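Local coordinates for protein Crov588 (Cafeteriavirus, PDB 6NYR) that is of unknown function but folds as a circular solenoid of leucine-rich FNIP repeats, with one short parallel strand in nearly every turn, at residues N261-I266 with N282-I287; N304-I309 with D326-I331; L322-D327 with T342-G347. All coordinates share one frame; numbering follows the deposited sequence.

Contact 1: N261-I266 with N282-I287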
ATOM      1  N   ASN A 261      -1.118  27.246  -3.316  1.00 45.66           N
ATOM      2  CA  ASN A 261      -1.088  28.593  -3.867  1.00 44.94           C
ATOM      3  C   ASN A 261       0.054  29.467  -3.361  1.00 45.47           C
ATOM      4  O   ASN A 261       0.236  30.569  -3.890  1.00 47.66           O
ATOM      5  CB  ASN A 261      -2.414  29.312  -3.565  1.00 44.67           C
ATOM      6  CG  ASN A 261      -3.585  28.754  -4.353  1.00 44.61           C
ATOM      7  OD1 ASN A 261      -3.427  27.844  -5.176  1.00 41.86           O
ATOM      8  ND2 ASN A 261      -4.773  29.294  -4.100  1.00 43.38           N
ATOM      9  N   PHE A 262       0.817  29.039  -2.361  1.00 45.09           N
ATOM     10  CA  PHE A 262       1.876  29.905  -1.860  1.00 45.84           C
ATOM     11  C   PHE A 262       2.897  30.178  -2.959  1.00 48.64           C
ATOM     12  O   PHE A 262       3.496  29.247  -3.506  1.00 45.53           O
ATOM     13  CB  PHE A 262       2.577  29.295  -0.657  1.00 44.83           C
ATOM     14  CG  PHE A 262       3.722  30.127  -0.156  1.00 43.60           C
ATOM     15  CD1 PHE A 262       3.505  31.155   0.747  1.00 47.80           C
ATOM     16  CD2 PHE A 262       5.008  29.905  -0.610  1.00 43.89           C
ATOM     17  CE1 PHE A 262       4.556  31.927   1.207  1.00 48.05           C
ATOM     18  CE2 PHE A 262       6.062  30.675  -0.159  1.00 45.83           C
ATOM     19  CZ  PHE A 262       5.836  31.687   0.753  1.00 46.67           C
ATOM     20  N   ASN A 263       3.119  31.452  -3.262  1.00 51.63           N
ATOM     21  CA  ASN A 263       4.030  31.851  -4.323  1.00 49.80           C
ATOM     22  C   ASN A 263       4.611  33.226  -3.992  1.00 50.34           C
ATOM     23  O   ASN A 263       4.536  34.180  -4.755  1.00 48.11           O
ATOM     24  CB  ASN A 263       3.302  31.855  -5.666  1.00 48.54           C
ATOM     25  CG  ASN A 263       4.256  31.953  -6.841  1.00 49.85           C
ATOM     26  OD1 ASN A 263       5.467  31.762  -6.691  1.00 47.39           O
ATOM     27  ND2 ASN A 263       3.721  32.244  -8.017  1.00 51.67           N
ATOM     28  N   GLN A 264       5.218  33.336  -2.813  1.00 53.59           N
ATOM     29  CA  GLN A 264       5.816  34.577  -2.346  1.00 54.30           C
ATOM     30  C   GLN A 264       7.333  34.446  -2.284  1.00 52.66           C
ATOM     31  O   GLN A 264       7.873  33.352  -2.102  1.00 51.70           O
ATOM     32  CB  GLN A 264       5.293  34.961  -0.956  1.00 53.80           C
ATOM     33  CG  GLN A 264       3.804  35.240  -0.912  1.00 54.54           C
ATOM     34  CD  GLN A 264       3.404  36.421  -1.774  1.00 53.19           C
ATOM     35  OE1 GLN A 264       4.092  37.448  -1.811  1.00 50.27           O
ATOM     36  NE2 GLN A 264       2.293  36.278  -2.483  1.00 52.54           N
ATOM     37  N   GLN A 265       8.016  35.573  -2.461  1.00 55.10           N
ATOM     38  CA  GLN A 265       9.460  35.604  -2.295  1.00 59.44           C
ATOM     39  C   GLN A 265       9.823  35.329  -0.840  1.00 57.62           C
ATOM     40  O   GLN A 265       9.144  35.787   0.083  1.00 58.89           O
ATOM     41  CB  GLN A 265      10.017  36.961  -2.714  1.00 65.23           C
ATOM     42  CG  GLN A 265       9.860  37.302  -4.183  1.00 69.63           C
ATOM     43  CD  GLN A 265      10.161  38.765  -4.461  1.00 73.78           C
ATOM     44  OE1 GLN A 265      10.529  39.516  -3.554  1.00 75.95           O
ATOM     45  NE2 GLN A 265      10.016  39.174  -5.718  1.00 73.20           N
ATOM     46  N   ILE A 266      10.906  34.586  -0.637  1.00 55.19           N
ATOM     47  CA  ILE A 266      11.444  34.320   0.692  1.00 56.33           C
ATOM     48  C   ILE A 266      12.835  34.933   0.752  1.00 58.19           C
ATOM     49  O   ILE A 266      13.733  34.525   0.003  1.00 60.94           O
ATOM     50  CB  ILE A 266      11.484  32.819   1.018  1.00 55.87           C
ATOM     51  CG1 ILE A 266      10.095  32.205   0.849  1.00 52.11           C
ATOM     52  CG2 ILE A 266      11.995  32.594   2.434  1.00 56.24           C
ATOM     53  CD1 ILE A 266      10.055  30.705   1.048  1.00 50.19           C
ATOM     54  N   ASN A 282       2.233  23.384  -5.269  1.00 46.29           N
ATOM     55  CA  ASN A 282       2.251  23.325  -6.726  1.00 46.20           C
ATOM     56  C   ASN A 282       2.755  24.625  -7.345  1.00 45.04           C
ATOM     57  O   ASN A 282       3.540  24.597  -8.300  1.00 47.12           O
ATOM     58  CB  ASN A 282       0.851  22.999  -7.251  1.00 49.31           C
ATOM     59  CG  ASN A 282       0.876  22.417  -8.649  1.00 52.21           C
ATOM     60  OD1 ASN A 282       1.264  23.087  -9.604  1.00 55.70           O
ATOM     61  ND2 ASN A 282       0.445  21.168  -8.777  1.00 53.52           N
ATOM     62  N   ASN A 283       2.333  25.774  -6.809  1.00 42.29           N
ATOM     63  CA  ASN A 283       2.513  27.031  -7.517  1.00 41.61           C
ATOM     64  C   ASN A 283       3.787  27.785  -7.171  1.00 41.86           C
ATOM     65  O   ASN A 283       4.090  28.776  -7.846  1.00 45.68           O
ATOM     66  CB  ASN A 283       1.347  27.994  -7.254  1.00 41.92           C
ATOM     67  CG  ASN A 283       0.064  27.552  -7.897  1.00 41.79           C
ATOM     68  OD1 ASN A 283       0.036  26.582  -8.654  1.00 42.91           O
ATOM     69  ND2 ASN A 283      -1.014  28.268  -7.610  1.00 42.95           N
ATOM     70  N   PHE A 284       4.523  27.386  -6.138  1.00 40.75           N
ATOM     71  CA  PHE A 284       5.697  28.160  -5.764  1.00 40.73           C
ATOM     72  C   PHE A 284       6.693  28.195  -6.917  1.00 43.20           C
ATOM     73  O   PHE A 284       7.117  27.147  -7.416  1.00 43.10           O
ATOM     74  CB  PHE A 284       6.362  27.589  -4.520  1.00 45.22           C
ATOM     75  CG  PHE A 284       7.610  28.327  -4.127  1.00 47.86           C
ATOM     76  CD1 PHE A 284       7.533  29.512  -3.412  1.00 47.64           C
ATOM     77  CD2 PHE A 284       8.858  27.841  -4.478  1.00 47.89           C
ATOM     78  CE1 PHE A 284       8.678  30.197  -3.055  1.00 46.46           C
ATOM     79  CE2 PHE A 284      10.006  28.523  -4.122  1.00 47.94           C
ATOM     80  CZ  PHE A 284       9.913  29.702  -3.411  1.00 46.94           C
ATOM     81  N   ASN A 285       7.080  29.400  -7.322  1.00 45.19           N
ATOM     82  CA  ASN A 285       7.971  29.571  -8.463  1.00 49.09           C
ATOM     83  C   ASN A 285       8.748  30.879  -8.308  1.00 49.35           C
ATOM     84  O   ASN A 285       8.825  31.702  -9.221  1.00 48.14           O
ATOM     85  CB  ASN A 285       7.178  29.523  -9.771  1.00 46.09           C
ATOM     86  CG  ASN A 285       8.070  29.318 -10.978  1.00 47.98           C
ATOM     87  OD1 ASN A 285       9.242  28.956 -10.839  1.00 44.69           O
ATOM     88  ND2 ASN A 285       7.521  29.527 -12.169  1.00 48.25           N
ATOM     89  N   GLN A 286       9.332  31.081  -7.133  1.00 50.64           N
ATOM     90  CA  GLN A 286      10.135  32.255  -6.831  1.00 49.17           C
ATOM     91  C   GLN A 286      11.606  31.872  -6.722  1.00 50.41           C
ATOM     92  O   GLN A 286      11.949  30.762  -6.303  1.00 50.58           O
ATOM     93  CB  GLN A 286       9.674  32.910  -5.526  1.00 49.12           C
ATOM     94  CG  GLN A 286       8.244  33.440  -5.540  1.00 48.57           C
ATOM     95  CD  GLN A 286       8.028  34.503  -6.601  1.00 47.70           C
ATOM     96  OE1 GLN A 286       8.855  35.394  -6.777  1.00 51.02           O
ATOM     97  NE2 GLN A 286       6.909  34.418  -7.308  1.00 46.71           N
ATOM     98  N   ILE A 287      12.476  32.799  -7.119  1.00 52.25           N
ATOM     99  CA  ILE A 287      13.909  32.552  -7.050  1.00 57.16           C
ATOM    100  C   ILE A 287      14.334  32.435  -5.594  1.00 53.85           C
ATOM    101  O   ILE A 287      13.884  33.202  -4.731  1.00 51.60           O
ATOM    102  CB  ILE A 287      14.677  33.670  -7.769  1.00 62.51           C
ATOM    103  CG1 ILE A 287      16.172  33.355  -7.826  1.00 64.31           C
ATOM    104  CG2 ILE A 287      14.477  35.004  -7.063  1.00 66.92           C
ATOM    105  CD1 ILE A 287      16.534  32.279  -8.823  1.00 65.91           C
TER
HETATM  106  O   HOH W   1      -0.961  31.119  -6.238  1.00 45.74           O
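An asparagine ladder, one rung per turn, joins residues 261-266 to 282-287 in the loops that follow strands 255-257 and 277-279. The rung is Asn263, whose CG stands anti to its backbone N (chi1 -167°) so that the amide reaches across to the next turn. Its OD1 accepts two bonds, from Asn285 N at 2.9 Å and from Gln286 NE2 at 3.1 Å. Both donors sit above the carbonyl plane rather than on a lone pair, and the Gln286 bond is the straighter, with an N-H...O angle of 162°. Gln286 gets there by bending at chi2, its amide lying across that of Asn263, while its OE1 comes 3.4 Å from Gln265 CG. In this leucine-rich-repeat solenoid the rung recurs: Asn263 N bonds to Asn241 OD1, and Asn285 OD1 receives Asn307 N. Beneath the ladder the buried rings of Phe262 and Phe284 run side by side with planes 11° apart and meet rim to rim, CE2 of Phe262 lying 3.8 Å from CD1 of Phe284. Gln286 N sits 3.9 Å above the centre of one face of the Phe284 ring, and Gln264 O meets its edge, 3.4 Å from CE1. At the N-terminal end of the segments, a water donates to Asn261 O at 2.7 Å and accepts from Asn283 ND2 at 3.2 Å.

Contact 2: N304-I309 with D326-I331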
ATOM      1  N   ASN A 304       5.254  21.463  -8.524  1.00 47.34           N
ATOM      2  CA  ASN A 304       5.284  21.166  -9.953  1.00 47.60           C
ATOM      3  C   ASN A 304       5.652  22.386 -10.789  1.00 46.65           C
ATOM      4  O   ASN A 304       6.210  22.229 -11.879  1.00 45.42           O
ATOM      5  CB  ASN A 304       3.938  20.589 -10.396  1.00 47.53           C
ATOM      6  CG  ASN A 304       3.759  19.142  -9.963  1.00 46.79           C
ATOM      7  OD1 ASN A 304       4.711  18.356  -9.984  1.00 47.50           O
ATOM      8  ND2 ASN A 304       2.539  18.781  -9.579  1.00 43.69           N
ATOM      9  N   ASN A 305       5.359  23.599 -10.315  1.00 45.91           N
ATOM     10  CA  ASN A 305       5.624  24.790 -11.112  1.00 44.99           C
ATOM     11  C   ASN A 305       7.002  25.403 -10.884  1.00 45.92           C
ATOM     12  O   ASN A 305       7.422  26.249 -11.682  1.00 44.03           O
ATOM     13  CB  ASN A 305       4.577  25.878 -10.837  1.00 44.06           C
ATOM     14  CG  ASN A 305       3.214  25.525 -11.370  1.00 44.31           C
ATOM     15  OD1 ASN A 305       3.010  24.446 -11.927  1.00 43.33           O
ATOM     16  ND2 ASN A 305       2.259  26.436 -11.196  1.00 44.44           N
ATOM     17  N   PHE A 306       7.721  25.011  -9.834  1.00 47.58           N
ATOM     18  CA  PHE A 306       9.002  25.649  -9.559  1.00 46.11           C
ATOM     19  C   PHE A 306       9.961  25.455 -10.727  1.00 48.25           C
ATOM     20  O   PHE A 306      10.195  24.328 -11.173  1.00 50.97           O
ATOM     21  CB  PHE A 306       9.636  25.090  -8.288  1.00 45.26           C
ATOM     22  CG  PHE A 306      10.978  25.684  -7.985  1.00 44.41           C
ATOM     23  CD1 PHE A 306      11.077  26.900  -7.328  1.00 45.94           C
ATOM     24  CD2 PHE A 306      12.143  25.037  -8.370  1.00 44.99           C
ATOM     25  CE1 PHE A 306      12.307  27.457  -7.055  1.00 46.50           C
ATOM     26  CE2 PHE A 306      13.378  25.592  -8.098  1.00 46.27           C
ATOM     27  CZ  PHE A 306      13.461  26.802  -7.438  1.00 47.43           C
ATOM     28  N   ASN A 307      10.533  26.557 -11.213  1.00 45.16           N
ATOM     29  CA  ASN A 307      11.449  26.486 -12.343  1.00 46.72           C
ATOM     30  C   ASN A 307      12.383  27.690 -12.356  1.00 46.10           C
ATOM     31  O   ASN A 307      12.605  28.302 -13.404  1.00 46.95           O
ATOM     32  CB  ASN A 307      10.670  26.402 -13.660  1.00 44.23           C
ATOM     33  CG  ASN A 307      11.552  26.020 -14.840  1.00 45.09           C
ATOM     34  OD1 ASN A 307      12.665  25.527 -14.663  1.00 43.17           O
ATOM     35  ND2 ASN A 307      11.051  26.242 -16.052  1.00 50.15           N
ATOM     36  N   GLN A 308      12.936  28.032 -11.198  1.00 47.58           N
ATOM     37  CA  GLN A 308      13.896  29.121 -11.075  1.00 47.68           C
ATOM     38  C   GLN A 308      15.294  28.546 -10.894  1.00 48.18           C
ATOM     39  O   GLN A 308      15.474  27.511 -10.240  1.00 50.49           O
ATOM     40  CB  GLN A 308      13.535  30.044  -9.913  1.00 45.74           C
ATOM     41  CG  GLN A 308      12.170  30.694 -10.077  1.00 45.53           C
ATOM     42  CD  GLN A 308      12.092  31.586 -11.307  1.00 44.91           C
ATOM     43  OE1 GLN A 308      12.926  32.473 -11.504  1.00 47.71           O
ATOM     44  NE2 GLN A 308      11.096  31.342 -12.150  1.00 43.49           N
ATOM     45  N   ILE A 309      16.276  29.218 -11.499  1.00 48.48           N
ATOM     46  CA  ILE A 309      17.637  28.710 -11.500  1.00 49.60           C
ATOM     47  C   ILE A 309      18.197  28.696 -10.078  1.00 48.34           C
ATOM     48  O   ILE A 309      17.877  29.552  -9.243  1.00 48.58           O
ATOM     49  CB  ILE A 309      18.503  29.557 -12.447  1.00 51.59           C
ATOM     50  CG1 ILE A 309      19.863  28.894 -12.670  1.00 54.02           C
ATOM     51  CG2 ILE A 309      18.670  30.971 -11.897  1.00 49.50           C
ATOM     52  CD1 ILE A 309      20.520  29.287 -13.982  1.00 55.29           C
ATOM     53  N   ASP A 326       7.379  18.928 -11.675  1.00 42.07           N
ATOM     54  CA  ASP A 326       7.172  18.713 -13.102  1.00 41.88           C
ATOM     55  C   ASP A 326       7.962  19.704 -13.950  1.00 39.31           C
ATOM     56  O   ASP A 326       8.563  19.329 -14.964  1.00 38.05           O
ATOM     57  CB  ASP A 326       5.680  18.822 -13.425  1.00 43.39           C
ATOM     58  CG  ASP A 326       4.884  17.638 -12.926  1.00 46.03           C
ATOM     59  OD1 ASP A 326       5.461  16.536 -12.796  1.00 57.25           O
ATOM     60  OD2 ASP A 326       3.673  17.813 -12.669  1.00 49.67           O
ATOM     61  N   ASP A 327       7.934  20.984 -13.579  1.00 41.07           N
ATOM     62  CA  ASP A 327       8.342  22.044 -14.491  1.00 45.50           C
ATOM     63  C   ASP A 327       9.833  22.367 -14.474  1.00 46.22           C
ATOM     64  O   ASP A 327      10.307  23.042 -15.397  1.00 46.44           O
ATOM     65  CB  ASP A 327       7.564  23.335 -14.182  1.00 46.02           C
ATOM     66  CG  ASP A 327       6.123  23.271 -14.633  1.00 45.52           C
ATOM     67  OD1 ASP A 327       5.700  22.192 -15.099  1.00 45.31           O
ATOM     68  OD2 ASP A 327       5.409  24.293 -14.521  1.00 45.15           O
ATOM     69  N   PHE A 328      10.585  21.913 -13.473  1.00 43.14           N
ATOM     70  CA  PHE A 328      11.963  22.363 -13.348  1.00 44.85           C
ATOM     71  C   PHE A 328      12.800  21.905 -14.538  1.00 45.27           C
ATOM     72  O   PHE A 328      12.836  20.716 -14.865  1.00 45.72           O
ATOM     73  CB  PHE A 328      12.588  21.850 -12.053  1.00 45.16           C
ATOM     74  CG  PHE A 328      13.979  22.361 -11.817  1.00 41.41           C
ATOM     75  CD1 PHE A 328      14.186  23.592 -11.214  1.00 42.29           C
ATOM     76  CD2 PHE A 328      15.080  21.623 -12.223  1.00 42.30           C
ATOM     77  CE1 PHE A 328      15.467  24.066 -11.002  1.00 41.89           C
ATOM     78  CE2 PHE A 328      16.363  22.102 -12.016  1.00 44.69           C
ATOM     79  CZ  PHE A 328      16.551  23.323 -11.403  1.00 42.27           C
ATOM     80  N   ASN A 329      13.490  22.853 -15.177  1.00 44.45           N
ATOM     81  CA  ASN A 329      14.329  22.541 -16.327  1.00 45.84           C
ATOM     82  C   ASN A 329      15.412  23.599 -16.482  1.00 48.53           C
ATOM     83  O   ASN A 329      15.637  24.101 -17.593  1.00 48.75           O
ATOM     84  CB  ASN A 329      13.486  22.466 -17.605  1.00 45.36           C
ATOM     85  CG  ASN A 329      14.219  21.787 -18.742  1.00 44.17           C
ATOM     86  OD1 ASN A 329      15.157  21.024 -18.520  1.00 42.51           O
ATOM     87  ND2 ASN A 329      13.804  22.075 -19.971  1.00 48.69           N
ATOM     88  N   GLN A 330      16.065  23.948 -15.379  1.00 50.44           N
ATOM     89  CA  GLN A 330      17.127  24.940 -15.387  1.00 46.88           C
ATOM     90  C   GLN A 330      18.484  24.253 -15.443  1.00 47.15           C
ATOM     91  O   GLN A 330      18.660  23.141 -14.938  1.00 48.20           O
ATOM     92  CB  GLN A 330      17.043  25.825 -14.145  1.00 45.47           C
ATOM     93  CG  GLN A 330      15.823  26.729 -14.117  1.00 46.76           C
ATOM     94  CD  GLN A 330      15.791  27.704 -15.272  1.00 47.50           C
ATOM     95  OE1 GLN A 330      16.751  28.435 -15.507  1.00 52.67           O
ATOM     96  NE2 GLN A 330      14.690  27.706 -16.012  1.00 47.79           N
ATOM     97  N   ILE A 331      19.448  24.932 -16.069  1.00 50.80           N
ATOM     98  CA  ILE A 331      20.803  24.406 -16.128  1.00 53.34           C
ATOM     99  C   ILE A 331      21.348  24.296 -14.712  1.00 51.25           C
ATOM    100  O   ILE A 331      21.107  25.162 -13.861  1.00 48.71           O
ATOM    101  CB  ILE A 331      21.696  25.307 -16.998  1.00 57.92           C
ATOM    102  CG1 ILE A 331      21.291  25.197 -18.468  1.00 58.21           C
ATOM    103  CG2 ILE A 331      23.166  24.943 -16.817  1.00 57.16           C
ATOM    104  CD1 ILE A 331      21.926  26.248 -19.369  1.00 59.43           C
TER
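Asn304 and Asp326 share one side-chain posture, CG anti to the carbonyl carbon (chi1 -76° and -72°), so the amide and the carboxylate point the same way and stack with planes 1° apart. Asn307 differs: its CG is anti to the backbone N, which carries its amide over to the following turn of the leucine-rich-repeat solenoid. The two loops, after strands 299-301 and 321-323, thus repeat the same backbone path one turn apart, and Asn307 is a rung of the asparagine ladder between them. Asn307 OD1 is gripped twice, by Asn329 N at 2.8 Å and by Gln330 NE2 at 3.3 Å. Both donors lie well out of its carbonyl plane, whereas the oxygen lies in the amide plane of Gln330, a side chain bent at chi2. Asn329 OD1 in turn accepts from Asn351 N of the following turn.

The stacked pair is less comfortable. Asn304 OD1 takes Asp326 N in its plane, on a lone pair, at 3.2 Å, yet the same OD1 lies only 2.9 Å from Asp326 OD2, another acceptor. Asp326 OD1 is also near Asp348 OD2, and Asp327 near Asp349, so this row of carboxylates may have raised pKa values. A glycerol, probably from the crystallisation liquor, hydrogen-bonds to Asn305 OD1 and weakly to Asp327 OD1.

Both buried, Phe306 and Phe328 lie side by side, CD2 of Phe306 3.8 Å from CD1 of Phe328. Gln308 N sits over the centre of a Phe306 face, while Gln308 O meets the edge of the Phe328 ring, 3.5 Å from CE1.

Contact 3: L322-D327 with T342-G347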
ATOM      1  N   LEU A 322      16.864  15.838  -2.423  1.00 42.79           N
ATOM      2  CA  LEU A 322      16.338  16.899  -3.272  1.00 44.12           C
ATOM      3  C   LEU A 322      15.399  16.297  -4.306  1.00 41.41           C
ATOM      4  O   LEU A 322      15.765  15.345  -5.002  1.00 42.80           O
ATOM      5  CB  LEU A 322      17.467  17.660  -3.965  1.00 42.98           C
ATOM      6  CG  LEU A 322      17.045  18.671  -5.032  1.00 42.18           C
ATOM      7  CD1 LEU A 322      16.170  19.753  -4.442  1.00 40.95           C
ATOM      8  CD2 LEU A 322      18.285  19.276  -5.691  1.00 43.28           C
ATOM      9  N   THR A 323      14.191  16.848  -4.400  1.00 39.07           N
ATOM     10  CA  THR A 323      13.177  16.354  -5.324  1.00 41.25           C
ATOM     11  C   THR A 323      12.579  17.526  -6.088  1.00 44.85           C
ATOM     12  O   THR A 323      12.040  18.458  -5.480  1.00 41.39           O
ATOM     13  CB  THR A 323      12.073  15.590  -4.585  1.00 40.57           C
ATOM     14  OG1 THR A 323      12.651  14.507  -3.847  1.00 43.47           O
ATOM     15  CG2 THR A 323      11.045  15.056  -5.573  1.00 37.95           C
ATOM     16  N   PHE A 324      12.662  17.470  -7.414  1.00 46.77           N
ATOM     17  CA  PHE A 324      12.119  18.506  -8.278  1.00 42.91           C
ATOM     18  C   PHE A 324      10.721  18.120  -8.740  1.00 42.35           C
ATOM     19  O   PHE A 324      10.350  16.943  -8.782  1.00 41.95           O
ATOM     20  CB  PHE A 324      13.028  18.738  -9.490  1.00 42.93           C
ATOM     21  CG  PHE A 324      14.285  19.494  -9.170  1.00 44.02           C
ATOM     22  CD1 PHE A 324      14.239  20.845  -8.861  1.00 43.93           C
ATOM     23  CD2 PHE A 324      15.515  18.854  -9.178  1.00 45.37           C
ATOM     24  CE1 PHE A 324      15.397  21.543  -8.569  1.00 44.26           C
ATOM     25  CE2 PHE A 324      16.676  19.550  -8.883  1.00 44.39           C
ATOM     26  CZ  PHE A 324      16.614  20.894  -8.581  1.00 43.94           C
ATOM     27  N   GLY A 325       9.947  19.140  -9.102  1.00 44.51           N
ATOM     28  CA  GLY A 325       8.613  18.949  -9.620  1.00 38.86           C
ATOM     29  C   GLY A 325       8.597  18.877 -11.131  1.00 39.43           C
ATOM     30  O   GLY A 325       9.629  18.782 -11.797  1.00 39.40           O
ATOM     31  N   ASP A 326       7.379  18.928 -11.675  1.00 42.07           N
ATOM     32  CA  ASP A 326       7.172  18.713 -13.102  1.00 41.88           C
ATOM     33  C   ASP A 326       7.962  19.704 -13.950  1.00 39.31           C
ATOM     34  O   ASP A 326       8.563  19.329 -14.964  1.00 38.05           O
ATOM     35  CB  ASP A 326       5.680  18.822 -13.425  1.00 43.39           C
ATOM     36  CG  ASP A 326       4.884  17.638 -12.926  1.00 46.03           C
ATOM     37  OD1 ASP A 326       5.461  16.536 -12.796  1.00 57.25           O
ATOM     38  OD2 ASP A 326       3.673  17.813 -12.669  1.00 49.67           O
ATOM     39  N   ASP A 327       7.934  20.984 -13.579  1.00 41.07           N
ATOM     40  CA  ASP A 327       8.342  22.044 -14.491  1.00 45.50           C
ATOM     41  C   ASP A 327       9.833  22.367 -14.474  1.00 46.22           C
ATOM     42  O   ASP A 327      10.307  23.042 -15.397  1.00 46.44           O
ATOM     43  CB  ASP A 327       7.564  23.335 -14.182  1.00 46.02           C
ATOM     44  CG  ASP A 327       6.123  23.271 -14.633  1.00 45.52           C
ATOM     45  OD1 ASP A 327       5.700  22.192 -15.099  1.00 45.31           O
ATOM     46  OD2 ASP A 327       5.409  24.293 -14.521  1.00 45.15           O
ATOM     47  N   THR A 342      22.657  12.836  -1.364  1.00 46.26           N
ATOM     48  CA  THR A 342      22.630  11.419  -1.698  1.00 47.55           C
ATOM     49  C   THR A 342      21.474  11.032  -2.605  1.00 45.44           C
ATOM     50  O   THR A 342      21.592  10.064  -3.361  1.00 43.51           O
ATOM     51  CB  THR A 342      22.532  10.559  -0.430  1.00 48.59           C
ATOM     52  OG1 THR A 342      21.324  10.879   0.274  1.00 50.58           O
ATOM     53  CG2 THR A 342      23.730  10.787   0.475  1.00 52.01           C
ATOM     54  N   HIS A 343      20.364  11.768  -2.554  1.00 46.37           N
ATOM     55  CA  HIS A 343      19.167  11.424  -3.310  1.00 47.59           C
ATOM     56  C   HIS A 343      18.763  12.623  -4.150  1.00 46.88           C
ATOM     57  O   HIS A 343      18.526  13.712  -3.611  1.00 45.33           O
ATOM     58  CB  HIS A 343      18.036  10.999  -2.367  1.00 48.18           C
ATOM     59  CG  HIS A 343      18.298   9.700  -1.667  1.00 49.07           C
ATOM     60  ND1 HIS A 343      19.204   9.584  -0.634  1.00 50.16           N
ATOM     61  CD2 HIS A 343      17.790   8.460  -1.864  1.00 47.65           C
ATOM     62  CE1 HIS A 343      19.234   8.330  -0.218  1.00 49.91           C
ATOM     63  NE2 HIS A 343      18.386   7.629  -0.947  1.00 49.42           N
ATOM     64  N   LEU A 344      18.682  12.420  -5.464  1.00 44.86           N
ATOM     65  CA  LEU A 344      18.293  13.464  -6.404  1.00 45.24           C
ATOM     66  C   LEU A 344      17.223  12.901  -7.324  1.00 41.51           C
ATOM     67  O   LEU A 344      17.452  11.897  -8.006  1.00 41.23           O
ATOM     68  CB  LEU A 344      19.492  13.955  -7.218  1.00 44.52           C
ATOM     69  CG  LEU A 344      19.191  14.999  -8.298  1.00 42.29           C
ATOM     70  CD1 LEU A 344      18.539  16.228  -7.684  1.00 41.62           C
ATOM     71  CD2 LEU A 344      20.453  15.386  -9.052  1.00 42.81           C
ATOM     72  N   THR A 345      16.077  13.567  -7.374  1.00 39.71           N
ATOM     73  CA  THR A 345      14.955  13.126  -8.188  1.00 43.56           C
ATOM     74  C   THR A 345      14.512  14.298  -9.046  1.00 40.93           C
ATOM     75  O   THR A 345      14.205  15.376  -8.522  1.00 38.88           O
ATOM     76  CB  THR A 345      13.802  12.628  -7.310  1.00 45.13           C
ATOM     77  OG1 THR A 345      14.267  11.558  -6.477  1.00 49.26           O
ATOM     78  CG2 THR A 345      12.655  12.126  -8.165  1.00 41.32           C
ATOM     79  N   PHE A 346      14.480  14.091 -10.352  1.00 42.80           N
ATOM     80  CA  PHE A 346      13.996  15.099 -11.281  1.00 45.52           C
ATOM     81  C   PHE A 346      12.539  14.831 -11.634  1.00 42.42           C
ATOM     82  O   PHE A 346      12.012  13.736 -11.424  1.00 42.51           O
ATOM     83  CB  PHE A 346      14.844  15.126 -12.557  1.00 46.05           C
ATOM     84  CG  PHE A 346      16.208  15.718 -12.369  1.00 47.25           C
ATOM     85  CD1 PHE A 346      16.370  17.090 -12.258  1.00 47.49           C
ATOM     86  CD2 PHE A 346      17.332  14.907 -12.321  1.00 51.86           C
ATOM     87  CE1 PHE A 346      17.625  17.640 -12.094  1.00 47.46           C
ATOM     88  CE2 PHE A 346      18.591  15.459 -12.160  1.00 49.99           C
ATOM     89  CZ  PHE A 346      18.735  16.824 -12.047  1.00 47.52           C
ATOM     90  N   GLY A 347      11.894  15.863 -12.181  1.00 42.64           N
ATOM     91  CA  GLY A 347      10.518  15.781 -12.613  1.00 39.86           C
ATOM     92  C   GLY A 347      10.391  15.616 -14.117  1.00 41.35           C
ATOM     93  O   GLY A 347      11.356  15.344 -14.835  1.00 41.27           O
TER
HETATM   94  O   HOH W   2      15.391  11.978  -4.364  1.00 43.09           O
HETATM   95  O   HOH W   3      11.774  18.659 -13.247  1.00 28.50           O
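The rings of Phe324 and Phe346 lie nearly parallel, 9° apart, but so far slid that they barely overlap; the centroids are 5.5 Å apart and CD2 of Phe324 approaches CD1 of Phe346 to 3.7 Å. Each ring also stacks on a phenylalanine of its own turn, Phe324 on Phe328 and Phe346 on Phe350. At the edge of the His343 ring, in its plane, Thr342 OG1 is hydrogen-bonded to ND1 at 2.6 Å, and the ring is stacked between His321 and His365 of the neighbouring turns. The contact pairs the parallel strands 321-323 and 343-345 of the leucine-rich-repeat solenoid, with Phe324 and Phe346 directly after them. Leu322 and Leu344, both with CG anti to the backbone N, point to the same face as the phenylalanines, CD2 of Leu322 3.7 Å from CD1 of Leu344; Thr323 and Thr345 line the other face. Three bonds alternate in direction: Leu322 N to His343 O, Thr345 N to Leu322 O, and Phe324 N to Thr345 O, the last at 2.8 Å and nearly along the C=O axis (N-H...O 171°). Beyond them the chains stay close, but a water bridges Gly325 O at 2.6 Å and Gly347 N at 3.0 Å. Gly347 CA comes within 3.2 Å of Gly325 O in a CA-H...O contact. Gly325 O and Gly347 N thus each find a partner in the water without bonding to each other.

From the N terminus, contact 1 comes first and closes a loop of 15 residues that includes strand 277-279. Only after it does contact 2 open, closing the loop that holds strand 321-323. Contact 3 begins where contact 2 ends, the two sharing Asp326 and Asp327, so they neither nest nor cross but run on from turn to turn. Contacts 1 and 2, about 12 Å between centres, are neighbouring pairs on one ladder, and their loops touch directly, through a probable hydrogen bond between Asn282 O and Asn305 N among others. Contact 3 lies closer to the chain centre, where the strands follow one another; together the three tie successive solenoid turns through strands and loops.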